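Local coordinates for 50S ribosomal protein L16 arginine hydroxylase (Escherichia coli, PDB 4CCL) that hydroxylates an arginine of ribosomal protein uL16 at its C3 position, using iron(II), 2-oxoglutarate and molecular oxygen, at residues E246-K249 / L250-M253. Sequence-based numbering, arbitrary orientation.
Sequences EMDK and LREM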
ATOM      1  N   GLU B 246     -22.464  -3.564   4.739  1.00 60.27           N
ATOM      2  CA  GLU B 246     -21.630  -3.497   3.545  1.00 61.79           C
ATOM      3  C   GLU B 246     -20.197  -3.102   3.893  1.00 64.97           C
ATOM      4  O   GLU B 246     -19.240  -3.692   3.381  1.00 72.14           O
ATOM      5  CB  GLU B 246     -22.242  -2.532   2.529  1.00 59.45           C
ATOM      6  CG  GLU B 246     -23.708  -2.826   2.247  1.00 70.23           C
ATOM      7  CD  GLU B 246     -24.291  -1.962   1.148  1.00 72.23           C
ATOM      8  OE1 GLU B 246     -24.566  -0.771   1.405  1.00 76.95           O
ATOM      9  OE2 GLU B 246     -24.485  -2.479   0.028  1.00 71.25           O
HETATM   10  N   MSE B 247     -20.058  -2.112   4.772  1.00 60.04           N
HETATM   11  CA  MSE B 247     -18.755  -1.724   5.304  1.00 60.45           C
HETATM   12  C   MSE B 247     -18.083  -2.921   5.961  1.00 57.68           C
HETATM   13  O   MSE B 247     -16.895  -3.181   5.745  1.00 56.28           O
HETATM   14  CB  MSE B 247     -18.906  -0.604   6.335  1.00 63.17           C
HETATM   15  CG  MSE B 247     -19.528   0.669   5.793  1.00 63.86           C
HETATM   16 SE   MSE B 247     -18.374   1.573   4.507  1.00 86.39          SE
HETATM   17  CE  MSE B 247     -16.906   2.060   5.698  1.00132.54           C
ATOM     18  N   ASP B 248     -18.859  -3.637   6.771  1.00 57.83           N
ATOM     19  CA  ASP B 248     -18.375  -4.818   7.472  1.00 69.00           C
ATOM     20  C   ASP B 248     -17.874  -5.883   6.507  1.00 62.78           C
ATOM     21  O   ASP B 248     -16.826  -6.479   6.736  1.00 68.26           O
ATOM     22  CB  ASP B 248     -19.464  -5.402   8.378  1.00 77.42           C
ATOM     23  CG  ASP B 248     -19.678  -4.583   9.635  1.00 78.35           C
ATOM     24  OD1 ASP B 248     -18.757  -3.830  10.019  1.00 78.98           O
ATOM     25  OD2 ASP B 248     -20.765  -4.702  10.240  1.00 72.53           O
ATOM     26  N   LYS B 249     -18.624  -6.124   5.435  1.00 61.66           N
ATOM     27  CA  LYS B 249     -18.213  -7.098   4.430  1.00 57.64           C
ATOM     28  C   LYS B 249     -16.897  -6.653   3.794  1.00 64.35           C
ATOM     29  O   LYS B 249     -15.930  -7.429   3.710  1.00 67.16           O
ATOM     30  CB  LYS B 249     -19.308  -7.257   3.368  1.00 57.71           C
ATOM     31  CG  LYS B 249     -19.254  -8.572   2.607  1.00 73.82           C
ATOM     32  CD  LYS B 249     -20.651  -9.092   2.288  1.00 81.07           C
ATOM     33  CE  LYS B 249     -21.139  -8.619   0.928  1.00 86.18           C
ATOM     34  NZ  LYS B 249     -20.406  -9.281  -0.189  1.00 92.10           N
ATOM     35  N   LEU B 250     -16.870  -5.389   3.378  1.00 55.99           N
ATOM     36  CA  LEU B 250     -15.697  -4.784   2.751  1.00 64.71           C
ATOM     37  C   LEU B 250     -14.426  -4.937   3.589  1.00 64.54           C
ATOM     38  O   LEU B 250     -13.394  -5.372   3.080  1.00 60.90           O
ATOM     39  CB  LEU B 250     -15.961  -3.307   2.454  1.00 57.97           C
ATOM     40  CG  LEU B 250     -16.931  -3.014   1.306  1.00 57.68           C
ATOM     41  CD1 LEU B 250     -17.534  -1.625   1.449  1.00 54.59           C
ATOM     42  CD2 LEU B 250     -16.235  -3.160  -0.040  1.00 57.01           C
ATOM     43  N   ARG B 251     -14.504  -4.583   4.870  1.00 65.09           N
ATOM     44  CA  ARG B 251     -13.359  -4.729   5.769  1.00 66.85           C
ATOM     45  C   ARG B 251     -13.014  -6.197   6.010  1.00 70.61           C
ATOM     46  O   ARG B 251     -11.833  -6.577   6.112  1.00 73.13           O
ATOM     47  CB  ARG B 251     -13.618  -4.001   7.093  1.00 69.02           C
ATOM     48  CG  ARG B 251     -13.205  -4.774   8.332  1.00 76.22           C
ATOM     49  CD  ARG B 251     -13.075  -3.850   9.527  1.00 81.04           C
ATOM     50  NE  ARG B 251     -14.104  -2.816   9.545  1.00 82.38           N
ATOM     51  CZ  ARG B 251     -15.296  -2.953  10.116  1.00 86.36           C
ATOM     52  NH1 ARG B 251     -15.620  -4.088  10.719  1.00 83.93           N
ATOM     53  NH2 ARG B 251     -16.163  -1.950  10.079  1.00 87.51           N
ATOM     54  N   GLU B 252     -14.055  -7.020   6.081  1.00 69.22           N
ATOM     55  CA  GLU B 252     -13.896  -8.444   6.324  1.00 70.03           C
ATOM     56  C   GLU B 252     -13.077  -9.062   5.204  1.00 73.79           C
ATOM     57  O   GLU B 252     -12.327 -10.014   5.426  1.00 79.09           O
ATOM     58  CB  GLU B 252     -15.258  -9.130   6.446  1.00 72.88           C
ATOM     59  CG  GLU B 252     -15.237 -10.406   7.264  1.00 91.04           C
ATOM     60  CD  GLU B 252     -14.686 -10.196   8.664  1.00102.36           C
ATOM     61  OE1 GLU B 252     -14.951  -9.131   9.267  1.00106.85           O
ATOM     62  OE2 GLU B 252     -13.980 -11.100   9.160  1.00100.19           O
HETATM   63  N   MSE B 253     -13.219  -8.512   4.002  1.00 72.15           N
HETATM   64  CA  MSE B 253     -12.353  -8.916   2.897  1.00 69.65           C
HETATM   65  C   MSE B 253     -10.869  -8.702   3.218  1.00 70.35           C
HETATM   66  O   MSE B 253     -10.057  -9.621   3.072  1.00 76.98           O
HETATM   67  CB  MSE B 253     -12.744  -8.196   1.605  1.00 64.38           C
HETATM   68  CG  MSE B 253     -13.992  -8.768   0.952  1.00 65.10           C
HETATM   69 SE   MSE B 253     -14.903  -7.529  -0.247  1.00 83.33          SE
HETATM   70  CE  MSE B 253     -13.540  -7.319  -1.618  1.00 54.98           C
TER
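Glu246 O accepts the amide of Leu250 at 2.9 Å from N, a nearly straight bond (N-H...O 169°), while Leu250 CG and CD1 lie close to the same oxygen. The Glu246 carboxylate is engaged beyond this turn: OE1 meets Arg236 in a salt bridge, and OE2 hydrogen-bonds to Trp106 NE1 of the second subunit. One residue on, Met247 O takes Arg251 N at 2.9 Å. Asp248 bonds through O to Glu252 N, and its side chain runs alongside that of Arg251. There OD1 lies 3.2 Å from both NH1 and NH2 of Arg251, a salt bridge of two weak hydrogen bonds, carboxylate and guanidinium turned 69° apart; the bend at Arg251 chi3 (38°) folds the guanidinium back, one face over Asp248 CA. Lys249 O receives Met253 N at 2.9 Å, and NZ hydrogen-bonds to Ser229 O. Leu250 packs on Tyr228 of the same chain and Phe268 of the second subunit; with an alanine in its place the branched end would be gone, which is likely to leave a gap between them. These i to i+4 bonds build helix 244-258, far from the iron site; the loop of Tyr228 also touches Glu246 and Met253, and helix 263-272 of the second subunit meets Met247 through Phe268 in the homodimer.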